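Local coordinates for protein putative agmatine deiminase (Streptococcus mutans, PDB 2EWO) that probably hydrolyses the guanidinium group of agmatine to give N-carbamoylputrescine and ammonia, as an agmatine deiminase of the guanidine-modifying (pentein) superfamily, at residues A[171-176]-A[205-210]; A[15-20]-A[165-170]; A[177-182]-A[220-225]; A[9-14]-A[201-206]; A[253-258]-A[269-274]. All coordinates share one frame; numbering follows the deposited sequence.

Interaction 1 (A[171-176]-A[205-210]); sequences GTVLVT and VKVLWV
Val175 lays its CG2 methyl over one face of the Trp209 indole, a CH-pi contact 3.5 Å from CG2 to the centroid of the six-membered ring and 15° off its normal. The two side chains slant across each other. Val175 CG2, set between the backbone N and the carbonyl carbon, meets both the ring and Val207 CG2, which is 3.5 Å away. Val173 and Val207 complete this face side by side, pointing the same way; beta-branched residues suit such extended strands. On the reverse face Leu208 meets two partners: its CB lies 3.4 Å from Leu174 CD2, while its CD1 touches Thr172 CG2 at 3.7 Å. The backbones of 172-176 and 206-210 run parallel: Leu208 N binds Val173 O at 3.1 Å, and Val210 N binds Val175 O at 3.2 Å. Polar ends find partners beyond the two strands: Trp209 NE1 bonds Glu195 OE2 and Lys206 NZ bonds Thr262 O. Helix 191-202, which links the two strands, packs on the valine face, as in a beta-alpha-beta crossover. The chemistry is therefore divided: backbone hydrogen bonds set the register, and apolar side chains pack on both faces.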
# COMPACT_ATOMS: atom_id res chain seq x y z
N GLY A 171 3.87 -32.84 29.47
CA GLY A 171 2.95 -33.45 28.51
C GLY A 171 1.44 -33.34 28.62
O GLY A 171 0.74 -34.34 28.59
N THR A 172 0.92 -32.12 28.72
CA THR A 172 -0.52 -31.96 28.81
C THR A 172 -0.95 -30.62 28.25
O THR A 172 -0.30 -29.61 28.46
CB THR A 172 -1.00 -32.06 30.27
OG1 THR A 172 -0.61 -33.32 30.83
CG2 THR A 172 -2.52 -31.95 30.33
N VAL A 173 -2.06 -30.62 27.52
CA VAL A 173 -2.55 -29.39 26.94
C VAL A 173 -4.06 -29.32 27.11
O VAL A 173 -4.72 -30.35 27.25
CB VAL A 173 -2.19 -29.30 25.44
CG1 VAL A 173 -2.81 -30.46 24.68
CG2 VAL A 173 -2.64 -27.98 24.88
N LEU A 174 -4.60 -28.11 27.12
CA LEU A 174 -6.03 -27.90 27.27
C LEU A 174 -6.69 -27.35 26.00
O LEU A 174 -6.66 -26.15 25.76
CB LEU A 174 -6.30 -26.92 28.42
CG LEU A 174 -6.24 -27.48 29.84
CD1 LEU A 174 -6.41 -26.35 30.86
CD2 LEU A 174 -7.32 -28.52 29.99
N VAL A 175 -7.30 -28.23 25.20
CA VAL A 175 -7.98 -27.81 23.97
C VAL A 175 -9.50 -27.82 24.17
O VAL A 175 -10.00 -28.43 25.11
CB VAL A 175 -7.64 -28.72 22.76
CG1 VAL A 175 -6.14 -28.74 22.53
CG2 VAL A 175 -8.20 -30.12 23.00
N THR A 176 -10.22 -27.16 23.27
CA THR A 176 -11.68 -27.07 23.34
C THR A 176 -12.29 -27.70 22.07
O THR A 176 -12.35 -27.06 21.03
CB THR A 176 -12.10 -25.57 23.50
OG1 THR A 176 -13.47 -25.40 23.14
CG2 THR A 176 -11.21 -24.67 22.64
N VAL A 205 1.89 -35.54 26.12
CA VAL A 205 1.49 -36.94 26.10
C VAL A 205 -0.01 -37.13 26.41
O VAL A 205 -0.52 -38.25 26.34
CB VAL A 205 2.36 -37.80 27.06
CG1 VAL A 205 3.74 -38.05 26.44
CG2 VAL A 205 2.53 -37.09 28.40
N LYS A 206 -0.70 -36.05 26.75
CA LYS A 206 -2.13 -36.13 27.05
C LYS A 206 -2.90 -34.86 26.71
O LYS A 206 -2.46 -33.76 27.04
CB LYS A 206 -2.37 -36.45 28.52
CG LYS A 206 -3.84 -36.58 28.87
CD LYS A 206 -4.05 -36.95 30.32
CE LYS A 206 -5.51 -37.26 30.61
NZ LYS A 206 -5.70 -37.65 32.04
N VAL A 207 -4.13 -35.04 26.12
CA VAL A 207 -4.91 -33.85 25.72
C VAL A 207 -6.29 -33.89 26.40
O VAL A 207 -7.08 -34.82 26.18
CB VAL A 207 -5.08 -33.83 24.20
CG1 VAL A 207 -5.56 -35.17 23.63
CG2 VAL A 207 -6.10 -32.79 23.73
N LEU A 208 -6.53 -32.87 27.21
CA LEU A 208 -7.80 -32.69 27.96
C LEU A 208 -8.80 -31.94 27.08
O LEU A 208 -8.55 -30.82 26.63
CB LEU A 208 -7.55 -31.86 29.22
CG LEU A 208 -7.07 -32.70 30.41
CD1 LEU A 208 -5.86 -33.57 30.08
CD2 LEU A 208 -6.66 -31.85 31.61
N TRP A 209 -9.94 -32.57 26.85
CA TRP A 209 -10.95 -32.01 25.94
C TRP A 209 -12.16 -31.41 26.65
O TRP A 209 -13.16 -32.11 26.91
CB TRP A 209 -11.48 -33.10 25.00
CG TRP A 209 -10.42 -33.60 24.02
CD1 TRP A 209 -9.54 -34.59 24.22
CD2 TRP A 209 -10.21 -33.09 22.71
NE1 TRP A 209 -8.76 -34.71 23.03
CE2 TRP A 209 -9.17 -33.82 22.15
CE3 TRP A 209 -10.81 -32.07 21.96
CZ2 TRP A 209 -8.70 -33.61 20.85
CZ3 TRP A 209 -10.32 -31.86 20.66
CH2 TRP A 209 -9.31 -32.59 20.13
N VAL A 210 -12.04 -30.11 26.95
CA VAL A 210 -13.16 -29.36 27.49
C VAL A 210 -14.16 -29.34 26.42
O VAL A 210 -13.83 -29.52 25.24
CB VAL A 210 -12.81 -27.94 27.87
CG1 VAL A 210 -14.06 -27.10 28.17
CG2 VAL A 210 -11.95 -27.87 29.12

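Interaction 2 (A[15-20]-A[165-170]); sequences FRMPGE and IHVDGE
Arg16 and Gly169 supply the hydrogen bonding of this contact. Arg16 NE donates to Gly169 O at 3.2 Å, fairly straight at 162°, and the oxygen lies almost in the guanidinium plane; NH2 adds a weak bond to the same atom at 3.5 Å. The arginine chain bends at chi3 (-83°), which places NE toward Gly169 O. Having several N-H groups suits arginine to this junction: NH1 forms a salt bridge with Asp109 and NH2 one with Glu22, and the two carboxylates probably balance its charge. Gly169, with no side chain, also brings its CA to the guanidinium edge, in plane.

The apolar part is selenomethionine Met17 against Val167, SE to CG2 at 3.5 Å, the two side chains slanting across one another. The long, unbranched chain, extended beyond CG, carries SE from the loop to the strand.

A looser polar approach brings Glu20 OE1 near the plane of the His166 ring at its edge, 4.0 Å from CE1, with carboxylate and ring planes 50° apart.

The loop 15-20 thus runs between strand 104-107, touched by Met17 and Pro18, and strand 165-168, the edge strand beside 172-176.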
# COMPACT_ATOMS: atom_id res chain seq x y z
N PHE A 15 11.94 -30.72 21.95
CA PHE A 15 11.48 -29.37 22.28
C PHE A 15 10.07 -29.48 22.84
O PHE A 15 9.38 -30.48 22.62
CB PHE A 15 11.48 -28.45 21.05
CG PHE A 15 12.86 -28.04 20.61
CD1 PHE A 15 13.75 -28.98 20.09
CD2 PHE A 15 13.26 -26.71 20.68
CE1 PHE A 15 15.01 -28.60 19.65
CE2 PHE A 15 14.52 -26.32 20.25
CZ PHE A 15 15.40 -27.27 19.73
N ARG A 16 9.64 -28.45 23.56
CA ARG A 16 8.32 -28.45 24.19
C ARG A 16 7.84 -27.05 24.54
O ARG A 16 8.60 -26.26 25.11
CB ARG A 16 8.35 -29.28 25.48
CG ARG A 16 9.57 -29.00 26.36
CD ARG A 16 9.46 -29.59 27.76
NE ARG A 16 8.70 -28.73 28.66
CZ ARG A 16 9.16 -27.59 29.18
NH1 ARG A 16 10.38 -27.18 28.89
NH2 ARG A 16 8.39 -26.85 29.97
N MSE A 17 6.59 -26.75 24.22
CA MSE A 17 6.03 -25.46 24.55
C MSE A 17 6.02 -25.39 26.08
O MSE A 17 5.29 -26.15 26.73
CB MSE A 17 4.60 -25.33 24.02
CG MSE A 17 3.89 -24.06 24.50
SE MSE A 17 2.05 -23.86 23.86
CE MSE A 17 1.85 -21.92 23.99
N PRO A 18 6.84 -24.49 26.66
CA PRO A 18 6.96 -24.30 28.10
C PRO A 18 5.75 -23.56 28.61
O PRO A 18 5.13 -22.81 27.87
CB PRO A 18 8.21 -23.45 28.21
CG PRO A 18 7.99 -22.50 27.07
CD PRO A 18 7.61 -23.46 25.95
N GLY A 19 5.42 -23.76 29.88
CA GLY A 19 4.27 -23.09 30.47
C GLY A 19 4.31 -21.58 30.37
O GLY A 19 5.34 -20.95 30.57
N GLU A 20 3.15 -21.01 30.07
CA GLU A 20 3.02 -19.56 29.92
C GLU A 20 3.66 -18.81 31.09
O GLU A 20 4.22 -17.73 30.92
CB GLU A 20 1.54 -19.19 29.80
CG GLU A 20 1.30 -17.78 29.30
CD GLU A 20 -0.13 -17.57 28.79
OE1 GLU A 20 -0.55 -18.29 27.85
OE2 GLU A 20 -0.82 -16.67 29.35
N ILE A 165 -5.36 -23.21 22.74
CA ILE A 165 -4.69 -24.26 23.47
C ILE A 165 -3.86 -23.69 24.62
O ILE A 165 -3.15 -22.69 24.47
CB ILE A 165 -3.80 -25.08 22.53
CG1 ILE A 165 -2.81 -24.15 21.82
CG2 ILE A 165 -4.65 -25.82 21.54
CD1 ILE A 165 -1.60 -24.85 21.29
N HIS A 166 -3.97 -24.34 25.78
CA HIS A 166 -3.23 -23.95 26.97
C HIS A 166 -2.43 -25.15 27.43
O HIS A 166 -2.94 -26.27 27.50
CB HIS A 166 -4.18 -23.50 28.08
CG HIS A 166 -4.53 -22.05 28.02
ND1 HIS A 166 -3.58 -21.05 27.97
CD2 HIS A 166 -5.73 -21.42 28.05
CE1 HIS A 166 -4.18 -19.87 27.98
NE2 HIS A 166 -5.49 -20.07 28.03
N VAL A 167 -1.17 -24.89 27.77
CA VAL A 167 -0.26 -25.95 28.17
C VAL A 167 0.42 -25.76 29.53
O VAL A 167 0.59 -24.65 30.01
CB VAL A 167 0.84 -26.13 27.11
CG1 VAL A 167 1.62 -27.41 27.36
CG2 VAL A 167 0.22 -26.15 25.73
N ASP A 168 0.78 -26.89 30.14
CA ASP A 168 1.48 -26.89 31.41
C ASP A 168 2.83 -27.56 31.12
O ASP A 168 2.92 -28.46 30.28
CB ASP A 168 0.68 -27.66 32.48
CG ASP A 168 0.70 -29.18 32.27
OD1 ASP A 168 0.15 -29.67 31.26
OD2 ASP A 168 1.26 -29.89 33.12
N GLY A 169 3.88 -27.10 31.80
CA GLY A 169 5.20 -27.65 31.59
C GLY A 169 5.27 -29.06 31.02
O GLY A 169 5.89 -29.28 29.98
N GLU A 170 4.62 -30.02 31.68
CA GLU A 170 4.66 -31.42 31.23
C GLU A 170 3.51 -31.92 30.36
O GLU A 170 2.37 -31.50 30.50
CB GLU A 170 4.84 -32.36 32.43
CG GLU A 170 4.10 -31.95 33.71
CD GLU A 170 4.94 -31.05 34.62
OE1 GLU A 170 5.30 -29.93 34.19
OE2 GLU A 170 5.24 -31.47 35.76

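Interaction 3 (A[177-182]-A[220-225]); sequences EMCLLH and NGHIDD
Cys179 and Asn220 bring their backbones together, CA to CA 5.1 Å, where the short helix 177-180 meets the loop 220-225. Asn220 and Gly221 both have positive phi, a conformation that glycine accepts readily and asparagine better than most residues. Cys179 SG is anti to its backbone N (chi1 168°), which carries it to the edge of the His222 imidazole: SG lies 3.6 Å from CD2, in the ring plane. Asn220 sets its CG over one face of His182, 3.6 Å from CD2; the side chains cross at about a right angle, with amide and ring planes 30° apart. Selenomethionine Met178 packs SE against Gly221 CA at 3.7 Å. Outside the pair, Thr176 OG1 binds Gly221 O and Trp123 meets the His222 ring. Gly-His-Ile-Asp at 221-224 matches the motif that carries the catalytic histidine in related guanidine-modifying enzymes. The contact rests on sulfur, selenium and ring packing, with no clear hydrogen bond across it; Cys179 SG borders the edge of His222.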
# COMPACT_ATOMS: atom_id res chain seq x y z
N GLU A 177 -12.76 -28.95 22.16
CA GLU A 177 -13.31 -29.64 20.98
C GLU A 177 -14.35 -28.89 20.16
O GLU A 177 -14.47 -29.14 18.96
CB GLU A 177 -13.86 -31.01 21.38
CG GLU A 177 -14.87 -30.97 22.51
CD GLU A 177 -15.09 -32.33 23.15
OE1 GLU A 177 -14.92 -33.38 22.47
OE2 GLU A 177 -15.46 -32.34 24.36
N MSE A 178 -15.10 -28.00 20.78
CA MSE A 178 -16.11 -27.23 20.05
C MSE A 178 -15.44 -26.32 19.00
O MSE A 178 -16.12 -25.72 18.16
CB MSE A 178 -16.95 -26.39 21.02
CG MSE A 178 -18.10 -25.65 20.35
SE MSE A 178 -18.00 -23.71 20.56
CE MSE A 178 -19.66 -23.43 21.56
N CYS A 179 -14.12 -26.22 19.06
CA CYS A 179 -13.35 -25.40 18.14
C CYS A 179 -12.41 -26.24 17.28
O CYS A 179 -12.53 -26.24 16.06
CB CYS A 179 -12.54 -24.36 18.91
SG CYS A 179 -11.29 -23.52 17.93
N LEU A 180 -11.48 -26.95 17.90
CA LEU A 180 -10.53 -27.76 17.14
C LEU A 180 -11.19 -28.77 16.22
O LEU A 180 -10.57 -29.24 15.27
CB LEU A 180 -9.58 -28.51 18.07
CG LEU A 180 -8.73 -27.72 19.07
CD1 LEU A 180 -7.42 -28.46 19.22
CD2 LEU A 180 -8.48 -26.29 18.61
N LEU A 181 -12.45 -29.12 16.50
CA LEU A 181 -13.19 -30.09 15.70
C LEU A 181 -14.16 -29.43 14.73
O LEU A 181 -14.69 -30.07 13.83
CB LEU A 181 -13.97 -31.06 16.60
CG LEU A 181 -13.32 -32.41 16.92
CD1 LEU A 181 -11.90 -32.20 17.41
CD2 LEU A 181 -14.15 -33.14 17.96
N HIS A 182 -14.38 -28.13 14.94
CA HIS A 182 -15.28 -27.35 14.10
C HIS A 182 -14.99 -27.72 12.64
O HIS A 182 -13.84 -27.97 12.27
CB HIS A 182 -15.04 -25.85 14.34
CG HIS A 182 -16.18 -24.97 13.94
ND1 HIS A 182 -16.52 -24.73 12.63
CD2 HIS A 182 -17.07 -24.27 14.69
CE1 HIS A 182 -17.56 -23.92 12.58
NE2 HIS A 182 -17.91 -23.62 13.82
N ASN A 220 -15.08 -19.52 17.69
CA ASN A 220 -15.60 -20.89 17.67
C ASN A 220 -15.27 -21.63 18.95
O ASN A 220 -14.93 -22.82 18.93
CB ASN A 220 -15.06 -21.66 16.48
CG ASN A 220 -15.53 -21.09 15.17
OD1 ASN A 220 -16.71 -20.75 15.03
ND2 ASN A 220 -14.63 -20.98 14.20
N GLY A 221 -15.37 -20.91 20.06
CA GLY A 221 -15.12 -21.51 21.35
C GLY A 221 -13.68 -21.81 21.74
O GLY A 221 -13.34 -22.95 22.03
N HIS A 222 -12.83 -20.79 21.75
CA HIS A 222 -11.45 -20.98 22.15
C HIS A 222 -11.42 -21.27 23.65
O HIS A 222 -12.33 -20.87 24.38
CB HIS A 222 -10.64 -19.71 21.87
CG HIS A 222 -10.10 -19.63 20.48
ND1 HIS A 222 -9.35 -18.56 20.04
CD2 HIS A 222 -10.15 -20.50 19.44
CE1 HIS A 222 -8.97 -18.77 18.79
NE2 HIS A 222 -9.44 -19.94 18.41
N ILE A 223 -10.37 -21.95 24.10
CA ILE A 223 -10.25 -22.30 25.51
C ILE A 223 -9.61 -21.19 26.35
O ILE A 223 -9.75 -21.17 27.57
CB ILE A 223 -9.43 -23.61 25.69
CG1 ILE A 223 -9.70 -24.21 27.07
CG2 ILE A 223 -7.93 -23.32 25.59
CD1 ILE A 223 -9.24 -25.63 27.18
N ASP A 224 -8.91 -20.27 25.69
CA ASP A 224 -8.25 -19.17 26.38
C ASP A 224 -9.26 -18.13 26.85
O ASP A 224 -8.92 -16.97 27.08
CB ASP A 224 -7.19 -18.53 25.46
CG ASP A 224 -7.78 -17.56 24.44
OD1 ASP A 224 -8.98 -17.68 24.14
OD2 ASP A 224 -7.03 -16.70 23.93
N ASP A 225 -10.50 -18.56 26.99
CA ASP A 225 -11.57 -17.69 27.46
C ASP A 225 -12.24 -18.31 28.69
O ASP A 225 -12.75 -17.61 29.56
CB ASP A 225 -12.61 -17.49 26.34
CG ASP A 225 -12.31 -16.27 25.46
OD1 ASP A 225 -11.19 -16.18 24.91
OD2 ASP A 225 -13.21 -15.41 25.30

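Interaction 4 (A[9-14]-A[201-206]); sequences TPKQDG and YLNCVK
Thr9 sets its OG1 over one face of the Tyr201 ring, 3.3 Å above the plane and displaced toward the rim, 3.4 Å from CE1. The two side chains cross at about a right angle. Pro10 comes next along the chain, its CD 3.4 Å from Tyr201 CD1. Lys11 contributes the aliphatic start of its chain and its backbone: Asn203 CG lies 3.8 Å from Lys11 CA, with the amide group lodged beside the lysine CB and CG.

Thr9 OG1, anti to its own backbone N (chi1 -167°), is hydrogen-bonded to Asp200 O, a bond consistent with holding the hydroxyl over the ring, and the backbone of Lys11 is bonded to Asp200 as well; Lys11 NZ adds a weak bond to Lys199 O. Thr9 O accepts the N-H of Asp13 at 2.9 Å, closing the first turn of the short, weakly bonded helix 10-13, a place where proline fits because its missing N-H is not needed. Tyr201 in turn rests on Val116 and Thr155, and Pro10 on Tyr153, all on strands of one sheet.

Each helix is followed at once by a residue of positive phi, Gly14 after 10-13 and Asn203 after 191-202, types that readily take this conformation. The contact is thus helix-end packing, joining the N-terminal segment to the point where a beta-alpha-beta crossover turns from its helix toward strand 206-210.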
# COMPACT_ATOMS: atom_id res chain seq x y z
N THR A 9 9.77 -33.71 14.04
CA THR A 9 8.84 -32.96 14.88
C THR A 9 9.46 -32.62 16.23
O THR A 9 10.33 -33.34 16.72
CB THR A 9 7.56 -33.77 15.13
OG1 THR A 9 6.56 -32.91 15.69
CG2 THR A 9 7.83 -34.91 16.10
N PRO A 10 9.00 -31.52 16.85
CA PRO A 10 9.51 -31.09 18.15
C PRO A 10 9.67 -32.22 19.17
O PRO A 10 10.61 -32.20 19.98
CB PRO A 10 8.49 -30.04 18.58
CG PRO A 10 8.11 -29.42 17.29
CD PRO A 10 7.94 -30.61 16.38
N LYS A 11 8.76 -33.19 19.15
CA LYS A 11 8.82 -34.31 20.08
C LYS A 11 10.13 -35.06 19.89
O LYS A 11 10.82 -35.38 20.85
CB LYS A 11 7.65 -35.27 19.86
CG LYS A 11 7.65 -36.49 20.79
CD LYS A 11 6.68 -37.58 20.33
CE LYS A 11 5.22 -37.18 20.54
NZ LYS A 11 4.84 -37.19 21.98
N GLN A 12 10.47 -35.34 18.64
CA GLN A 12 11.69 -36.06 18.32
C GLN A 12 12.90 -35.17 18.54
O GLN A 12 13.93 -35.62 19.05
CB GLN A 12 11.68 -36.50 16.86
CG GLN A 12 10.33 -36.96 16.41
CD GLN A 12 10.14 -36.77 14.92
OE1 GLN A 12 9.05 -36.97 14.40
NE2 GLN A 12 11.21 -36.39 14.24
N ASP A 13 12.77 -33.91 18.14
CA ASP A 13 13.85 -32.93 18.27
C ASP A 13 14.14 -32.51 19.71
O ASP A 13 15.12 -31.82 19.97
CB ASP A 13 13.54 -31.69 17.42
CG ASP A 13 13.63 -31.96 15.93
OD1 ASP A 13 13.17 -33.03 15.49
OD2 ASP A 13 14.16 -31.09 15.20
N GLY A 14 13.28 -32.94 20.63
CA GLY A 14 13.47 -32.60 22.02
C GLY A 14 13.11 -31.17 22.38
O GLY A 14 13.90 -30.47 23.02
N TYR A 201 3.86 -31.48 18.20
CA TYR A 201 4.35 -30.12 18.13
C TYR A 201 4.34 -29.36 19.46
O TYR A 201 4.84 -28.24 19.56
CB TYR A 201 3.56 -29.36 17.07
CG TYR A 201 3.73 -29.96 15.69
CD1 TYR A 201 4.95 -29.88 15.02
CD2 TYR A 201 2.68 -30.63 15.06
CE1 TYR A 201 5.13 -30.45 13.76
CE2 TYR A 201 2.85 -31.20 13.79
CZ TYR A 201 4.07 -31.11 13.15
OH TYR A 201 4.22 -31.65 11.90
N LEU A 202 3.77 -30.00 20.48
CA LEU A 202 3.70 -29.41 21.82
C LEU A 202 4.43 -30.31 22.82
O LEU A 202 4.92 -29.85 23.85
CB LEU A 202 2.24 -29.24 22.24
CG LEU A 202 1.55 -27.93 21.87
CD1 LEU A 202 1.93 -27.53 20.46
CD2 LEU A 202 0.05 -28.08 22.02
N ASN A 203 4.51 -31.59 22.48
CA ASN A 203 5.15 -32.58 23.32
C ASN A 203 4.27 -32.88 24.53
O ASN A 203 4.75 -33.01 25.65
CB ASN A 203 6.53 -32.10 23.77
CG ASN A 203 7.63 -33.10 23.45
OD1 ASN A 203 8.80 -32.85 23.71
ND2 ASN A 203 7.25 -34.23 22.87
N CYS A 204 2.97 -32.97 24.27
CA CYS A 204 1.98 -33.25 25.30
C CYS A 204 1.50 -34.69 25.17
O CYS A 204 0.79 -35.03 24.23
CB CYS A 204 0.78 -32.31 25.17
SG CYS A 204 1.13 -30.55 25.47
N VAL A 205 1.89 -35.54 26.12
CA VAL A 205 1.49 -36.94 26.10
C VAL A 205 -0.01 -37.13 26.41
O VAL A 205 -0.52 -38.25 26.34
CB VAL A 205 2.36 -37.80 27.06
CG1 VAL A 205 3.74 -38.05 26.44
CG2 VAL A 205 2.53 -37.09 28.40
N LYS A 206 -0.70 -36.05 26.75
CA LYS A 206 -2.13 -36.13 27.05
C LYS A 206 -2.90 -34.86 26.71
O LYS A 206 -2.46 -33.76 27.04
CB LYS A 206 -2.37 -36.45 28.52
CG LYS A 206 -3.84 -36.58 28.87
CD LYS A 206 -4.05 -36.95 30.32
CE LYS A 206 -5.51 -37.26 30.61
NZ LYS A 206 -5.70 -37.65 32.04

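Interaction 5 (A[253-258]-A[269-274]); sequences AAYDFL and LKVHKM
Leu258, whose N is hydrogen-bonded to Ala254 O at 2.7 Å within helix 248-259, presses its CB against Val271 CG2 at 3.8 Å. No hydrogen bond crosses between 253-258 and 269-274; apolar atoms make the join. Val271 serves both ends of it. While CG2 faces Leu258, CG1, held anti to the backbone N (chi1 -175°), stands over the centre of the Tyr255 ring as a CH-pi contact, 4.0 Å from the centroid and 12° off the normal. A branched side chain suits this place because each methyl finds a different partner. Lys273 approaches the same tyrosine by its hydrocarbon part: CG lies at the ring edge, in plane, 3.4 Å from CE2, and CE also meets the ring, obliquely. Beyond CG the lysine chain is extended and crosses Tyr255 at about a right angle. Such a residue can give its methylenes to the ring while being itself exposed. Tyr239 also meets the ring of Tyr255. Leu269 CB adds a looser touch, 4.0 Å from Leu258 O. Between Leu269 and Val271 the chain makes an inverse gamma turn centred on Lys270.

Helix 248-259 is the crossover of the beta-alpha-beta unit between strands 234-237 and 270-271, and Leu258 and Val271 both lean on Cys237 of the first strand. The unit also meets strand 206-210, where Leu258 packs on Val210 and Leu269 on Leu208.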
# COMPACT_ATOMS: atom_id res chain seq x y z
N ALA A 253 -20.19 -26.60 33.23
CA ALA A 253 -19.90 -27.82 32.47
C ALA A 253 -18.40 -28.02 32.37
O ALA A 253 -17.91 -29.15 32.33
CB ALA A 253 -20.51 -27.72 31.07
N ALA A 254 -17.69 -26.90 32.31
CA ALA A 254 -16.24 -26.91 32.21
C ALA A 254 -15.63 -27.24 33.56
O ALA A 254 -14.72 -28.08 33.65
CB ALA A 254 -15.74 -25.55 31.75
N TYR A 255 -16.15 -26.60 34.60
CA TYR A 255 -15.67 -26.79 35.96
C TYR A 255 -15.79 -28.25 36.38
O TYR A 255 -14.87 -28.82 36.97
CB TYR A 255 -16.45 -25.89 36.92
CG TYR A 255 -15.82 -25.77 38.29
CD1 TYR A 255 -15.62 -26.89 39.09
CD2 TYR A 255 -15.43 -24.52 38.79
CE1 TYR A 255 -15.05 -26.79 40.35
CE2 TYR A 255 -14.86 -24.40 40.05
CZ TYR A 255 -14.67 -25.55 40.83
OH TYR A 255 -14.10 -25.46 42.09
N ASP A 256 -16.93 -28.86 36.06
CA ASP A 256 -17.16 -30.25 36.39
C ASP A 256 -16.16 -31.14 35.66
O ASP A 256 -15.65 -32.10 36.22
CB ASP A 256 -18.59 -30.64 36.04
CG ASP A 256 -19.62 -29.82 36.79
OD1 ASP A 256 -19.49 -29.71 38.04
OD2 ASP A 256 -20.56 -29.29 36.16
N PHE A 257 -15.89 -30.79 34.40
CA PHE A 257 -14.95 -31.55 33.59
C PHE A 257 -13.53 -31.43 34.13
O PHE A 257 -12.80 -32.42 34.25
CB PHE A 257 -14.95 -31.04 32.16
CG PHE A 257 -13.87 -31.65 31.32
CD1 PHE A 257 -14.05 -32.90 30.74
CD2 PHE A 257 -12.68 -30.97 31.10
CE1 PHE A 257 -13.06 -33.47 29.95
CE2 PHE A 257 -11.67 -31.53 30.31
CZ PHE A 257 -11.86 -32.79 29.73
N LEU A 258 -13.14 -30.19 34.42
CA LEU A 258 -11.81 -29.88 34.93
C LEU A 258 -11.51 -30.61 36.23
O LEU A 258 -10.55 -31.39 36.32
CB LEU A 258 -11.69 -28.38 35.14
CG LEU A 258 -10.91 -27.57 34.10
CD1 LEU A 258 -11.29 -28.02 32.69
CD2 LEU A 258 -11.18 -26.08 34.31
N LEU A 269 -6.24 -32.05 39.19
CA LEU A 269 -6.22 -30.63 38.87
C LEU A 269 -6.89 -29.75 39.91
O LEU A 269 -8.11 -29.70 40.00
CB LEU A 269 -6.85 -30.38 37.50
CG LEU A 269 -5.92 -30.54 36.30
CD1 LEU A 269 -5.39 -31.96 36.20
CD2 LEU A 269 -6.68 -30.17 35.05
N LYS A 270 -6.07 -29.06 40.69
CA LYS A 270 -6.58 -28.17 41.72
C LYS A 270 -7.26 -26.99 41.03
O LYS A 270 -6.67 -25.92 40.90
CB LYS A 270 -5.43 -27.67 42.59
CG LYS A 270 -5.86 -26.75 43.71
CD LYS A 270 -4.66 -26.17 44.43
CE LYS A 270 -5.09 -25.40 45.66
NZ LYS A 270 -6.07 -24.33 45.33
N VAL A 271 -8.50 -27.19 40.59
CA VAL A 271 -9.27 -26.16 39.89
C VAL A 271 -9.52 -24.88 40.72
O VAL A 271 -9.87 -24.96 41.89
CB VAL A 271 -10.65 -26.70 39.46
CG1 VAL A 271 -11.38 -25.66 38.63
CG2 VAL A 271 -10.48 -28.00 38.70
N HIS A 272 -9.33 -23.71 40.12
CA HIS A 272 -9.59 -22.47 40.84
C HIS A 272 -10.87 -21.84 40.35
O HIS A 272 -11.58 -22.41 39.53
CB HIS A 272 -8.45 -21.47 40.69
CG HIS A 272 -7.27 -21.77 41.55
ND1 HIS A 272 -6.37 -20.81 41.96
CD2 HIS A 272 -6.81 -22.94 42.06
CE1 HIS A 272 -5.42 -21.37 42.68
NE2 HIS A 272 -5.66 -22.66 42.76
N LYS A 273 -11.17 -20.65 40.86
CA LYS A 273 -12.38 -19.98 40.45
C LYS A 273 -12.21 -18.51 40.11
O LYS A 273 -11.78 -17.71 40.93
CB LYS A 273 -13.46 -20.12 41.53
CG LYS A 273 -14.17 -21.47 41.54
CD LYS A 273 -15.39 -21.40 42.45
CE LYS A 273 -16.13 -22.73 42.53
NZ LYS A 273 -17.34 -22.61 43.39
N MSE A 274 -12.55 -18.18 38.87
CA MSE A 274 -12.48 -16.81 38.38
C MSE A 274 -13.93 -16.36 38.32
O MSE A 274 -14.84 -17.19 38.30
CB MSE A 274 -11.85 -16.79 36.97
CG MSE A 274 -11.59 -15.39 36.39
SE MSE A 274 -10.20 -14.36 37.34
CE MSE A 274 -8.68 -15.50 36.90

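How the interactions relate
Interaction 1 is the middle of the set: interactions 2, 3, 4 and 5 all touch it, with centres 11, 12, 13 and 14 Å away. Interaction 2 extends its sheet through strand 165-168, by a backbone bond between Leu174 and His166. Helix 177-180 of interaction 3 follows strand 172-176, and interaction 4 shares Val205 and Lys206, which lead into strand 206-210. Interactions 2 and 4 touch as well, Val167 CG1 lying 3.7 Å from Cys204 SG. Interactions 2 and 3 also meet, His166 NE2 lying 3.3 Å from Asp224 CA, near the His222 motif that as in relatives would mark the active site. Interactions 4 and 5 lie far apart, their centres about 26 Å from each other.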